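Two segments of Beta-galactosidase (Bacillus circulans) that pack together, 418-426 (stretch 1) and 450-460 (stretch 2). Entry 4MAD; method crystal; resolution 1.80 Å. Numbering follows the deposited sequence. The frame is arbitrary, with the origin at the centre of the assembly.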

# COMPACT_ATOMS: atom_id res chain seq x y z
N ASP A 418 13.12 9.18 -4.13
CA ASP A 418 12.43 10.02 -5.08
C ASP A 418 12.45 11.55 -4.89
O ASP A 418 12.05 12.26 -5.75
CB ASP A 418 11.01 9.53 -5.13
CG ASP A 418 10.93 8.05 -5.14
OD1 ASP A 418 11.38 7.49 -6.10
OD2 ASP A 418 10.46 7.46 -4.18
N ARG A 419 12.89 11.98 -3.73
CA ARG A 419 12.95 13.37 -3.37
C ARG A 419 14.05 13.60 -2.36
O ARG A 419 14.25 12.82 -1.48
CB ARG A 419 11.65 13.78 -2.73
CG ARG A 419 11.36 15.22 -2.77
CD ARG A 419 9.93 15.45 -2.35
NE ARG A 419 9.51 16.83 -2.38
CZ ARG A 419 9.59 17.67 -1.36
NH1 ARG A 419 10.11 17.33 -0.21
NH2 ARG A 419 9.14 18.88 -1.49
N GLY A 420 14.75 14.69 -2.50
CA GLY A 420 15.73 14.98 -1.50
C GLY A 420 15.95 16.44 -1.23
O GLY A 420 15.80 17.24 -2.10
N GLN A 421 16.38 16.70 -0.02
CA GLN A 421 16.71 18.01 0.44
C GLN A 421 18.22 18.10 0.65
O GLN A 421 18.79 17.29 1.29
CB GLN A 421 16.02 18.28 1.76
CG GLN A 421 14.52 18.32 1.67
CD GLN A 421 13.83 18.22 3.06
OE1 GLN A 421 13.50 17.16 3.52
NE2 GLN A 421 13.66 19.33 3.69
N VAL A 422 18.82 19.10 0.03
CA VAL A 422 20.22 19.25 -0.01
C VAL A 422 20.72 20.41 0.88
O VAL A 422 20.20 21.44 0.86
CB VAL A 422 20.68 19.50 -1.46
CG1 VAL A 422 22.14 19.53 -1.57
CG2 VAL A 422 20.14 18.48 -2.34
N TYR A 423 21.77 20.12 1.63
CA TYR A 423 22.42 21.00 2.56
C TYR A 423 23.93 21.01 2.34
O TYR A 423 24.52 19.97 2.16
CB TYR A 423 22.12 20.60 4.02
CG TYR A 423 20.63 20.44 4.27
CD1 TYR A 423 19.88 21.48 4.76
CD2 TYR A 423 19.97 19.28 3.95
CE1 TYR A 423 18.52 21.35 4.94
CE2 TYR A 423 18.64 19.13 4.15
CZ TYR A 423 17.91 20.17 4.64
OH TYR A 423 16.60 20.01 4.80
N VAL A 424 24.51 22.19 2.38
CA VAL A 424 25.92 22.36 2.30
C VAL A 424 26.36 23.17 3.52
O VAL A 424 25.89 24.23 3.73
CB VAL A 424 26.30 23.13 1.02
CG1 VAL A 424 27.68 23.54 1.08
CG2 VAL A 424 26.05 22.29 -0.20
N ASN A 425 27.23 22.60 4.33
CA ASN A 425 27.76 23.27 5.51
C ASN A 425 26.62 23.77 6.40
O ASN A 425 26.69 24.80 6.96
CB ASN A 425 28.69 24.40 5.13
CG ASN A 425 30.05 23.92 4.74
OD1 ASN A 425 30.50 22.93 5.20
ND2 ASN A 425 30.69 24.64 3.88
N GLY A 426 25.58 22.98 6.48
CA GLY A 426 24.52 23.25 7.39
C GLY A 426 23.54 24.29 6.91
O GLY A 426 22.67 24.69 7.65
N SER A 450 33.55 21.44 2.41
CA SER A 450 32.11 21.55 2.44
C SER A 450 31.43 20.25 2.85
O SER A 450 31.63 19.28 2.21
CB SER A 450 31.67 21.95 1.07
OG SER A 450 32.08 23.24 0.78
N LYS A 451 30.64 20.27 3.90
CA LYS A 451 29.90 19.10 4.30
C LYS A 451 28.56 19.07 3.56
O LYS A 451 27.72 19.91 3.75
CB LYS A 451 29.70 19.10 5.81
CG LYS A 451 28.99 17.91 6.34
CD LYS A 451 28.53 18.15 7.76
CE LYS A 451 28.26 16.88 8.48
NZ LYS A 451 28.04 17.04 9.92
N LEU A 452 28.42 18.06 2.72
CA LEU A 452 27.24 17.87 1.91
C LEU A 452 26.36 16.82 2.58
O LEU A 452 26.84 15.80 2.97
CB LEU A 452 27.65 17.43 0.52
CG LEU A 452 26.52 17.01 -0.39
CD1 LEU A 452 25.64 18.15 -0.67
CD2 LEU A 452 27.02 16.39 -1.63
N GLN A 453 25.09 17.17 2.77
CA GLN A 453 24.09 16.29 3.32
C GLN A 453 22.87 16.26 2.40
O GLN A 453 22.46 17.23 1.94
CB GLN A 453 23.67 16.76 4.71
CG GLN A 453 24.76 16.72 5.73
CD GLN A 453 24.36 17.32 7.04
OE1 GLN A 453 24.08 18.45 7.12
NE2 GLN A 453 24.34 16.51 8.07
N ILE A 454 22.37 15.09 2.11
CA ILE A 454 21.18 14.96 1.32
C ILE A 454 20.20 14.06 2.07
O ILE A 454 20.52 12.98 2.36
CB ILE A 454 21.49 14.37 -0.03
CG1 ILE A 454 22.56 15.20 -0.72
CG2 ILE A 454 20.30 14.32 -0.88
CD1 ILE A 454 22.91 14.80 -2.13
N ILE A 455 19.03 14.59 2.35
CA ILE A 455 17.98 13.84 3.00
C ILE A 455 17.00 13.31 1.97
O ILE A 455 16.26 14.05 1.42
CB ILE A 455 17.14 14.69 4.03
CG1 ILE A 455 18.07 15.45 4.96
CG2 ILE A 455 16.26 13.78 4.82
CD1 ILE A 455 17.40 16.28 5.96
N VAL A 456 16.99 12.02 1.79
CA VAL A 456 16.24 11.41 0.73
C VAL A 456 15.00 10.70 1.27
O VAL A 456 15.09 10.04 2.26
CB VAL A 456 17.08 10.45 -0.11
CG1 VAL A 456 16.24 9.88 -1.20
CG2 VAL A 456 18.27 11.13 -0.65
N GLU A 457 13.88 10.89 0.59
CA GLU A 457 12.67 10.21 0.92
C GLU A 457 12.35 9.15 -0.13
O GLU A 457 12.30 9.44 -1.26
CB GLU A 457 11.49 11.16 1.02
CG GLU A 457 10.27 10.52 1.58
CD GLU A 457 9.05 11.46 1.68
OE1 GLU A 457 9.15 12.60 1.28
OE2 GLU A 457 8.01 11.04 2.15
N ASN A 458 12.10 7.93 0.33
CA ASN A 458 11.52 6.87 -0.45
C ASN A 458 10.03 7.15 -0.34
O ASN A 458 9.47 6.91 0.68
CB ASN A 458 11.75 5.49 0.21
CG ASN A 458 10.88 4.36 -0.37
OD1 ASN A 458 10.04 4.55 -1.16
ND2 ASN A 458 11.06 3.19 0.15
N MET A 459 9.44 7.62 -1.41
CA MET A 459 8.04 8.03 -1.44
C MET A 459 7.07 6.89 -1.76
O MET A 459 5.92 7.11 -1.93
CB MET A 459 7.86 9.19 -2.39
CG MET A 459 8.64 10.41 -2.04
SD MET A 459 8.43 11.75 -3.21
CE MET A 459 6.86 12.28 -2.80
N GLY A 460 7.63 5.71 -1.88
CA GLY A 460 6.97 4.48 -2.22
C GLY A 460 7.36 3.75 -3.49
O GLY A 460 7.42 4.35 -4.51
O HOH W 1 11.06 14.60 0.57
O HOH W 2 13.51 14.72 2.18
O HOH W 3 25.40 20.23 5.54

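The two segments pair as antiparallel strands, their N-to-C directions 163° apart, and the polar groups along the seam can be accounted for almost atom by atom. Two closed pairs lie at the centre. Gln-421 N donates to Ile-455 O at 3.0 Å, and Ile-455 N returns a bond to Gln-421 O at 2.9 Å; Tyr-423 N to Gln-453 O (3.0 Å) and Gln-453 N to Tyr-423 O (2.9 Å) repeat the pattern. Angles at hydrogen of 159 to 171° support all four assignments. By contrast, Tyr-423 O and Gln-453 O, 3.4 Å apart, are two acceptors and do not bond each other.

Between these pairs the CA atoms draw closer, to 4.6 Å for Val-422 CA and Ile-454 CA, and carbonyls that already accept an N-H also meet CA-H groups. Val-422 CA lies 3.6 Å from Gln-453 O, and Ile-454 CA lies 3.3 Å from Gln-421 O. Just outside them, Gly-420 CA lies 3.1 Å from Ile-455 O.

Toward the 418 end, Glu-457 N donates to Arg-419 O at 2.9 Å and Asp-418 N to Glu-457 O at 3.0 Å, with angles of 167° and 170°. The Asp-418 side chain extends the contact beyond the strand: its OD2 accepts from Met-459 N at 3.0 Å and 158°. At the other end, Asn-425 uses both backbone and side chain on one residue. Asn-425 N donates to Lys-451 O at 2.8 Å, while Asn-425 OD1 accepts from Lys-451 N at 3.0 Å, so a side-chain amide replaces the backbone carbonyl that would otherwise complete the pair.

Water satisfies further groups. Water 1 accepts from Arg-419 NH1 (3.0 Å) and donates to Glu-457 OE1 (2.9 Å), linking the two side chains. Water 2 donates to Gln-421 OE1 at 2.8 Å and to Ile-455 O at 2.9 Å, giving that carbonyl a second donor. Water 3 accepts from Gly-426 N at 2.9 Å and donates to Lys-451 O (2.9 Å) and Gln-453 OE1 (2.7 Å). Gln-421 NE2, Gln-453 NE2 and Tyr-423 OH are hydrogen-bonded elsewhere in the structure.

Apolar contacts flank this network. On the face carrying Val-422, Val-424, Leu-452 and Ile-454, Leu-452 CD1 approaches Val-422 CG1 at 3.9 Å and Val-424 CG2 at 4.2 Å. The opposite face brings Tyr-423 CE2 within 3.6 Å of Ile-455 CD1, a diagonal contact between residues that are not register partners.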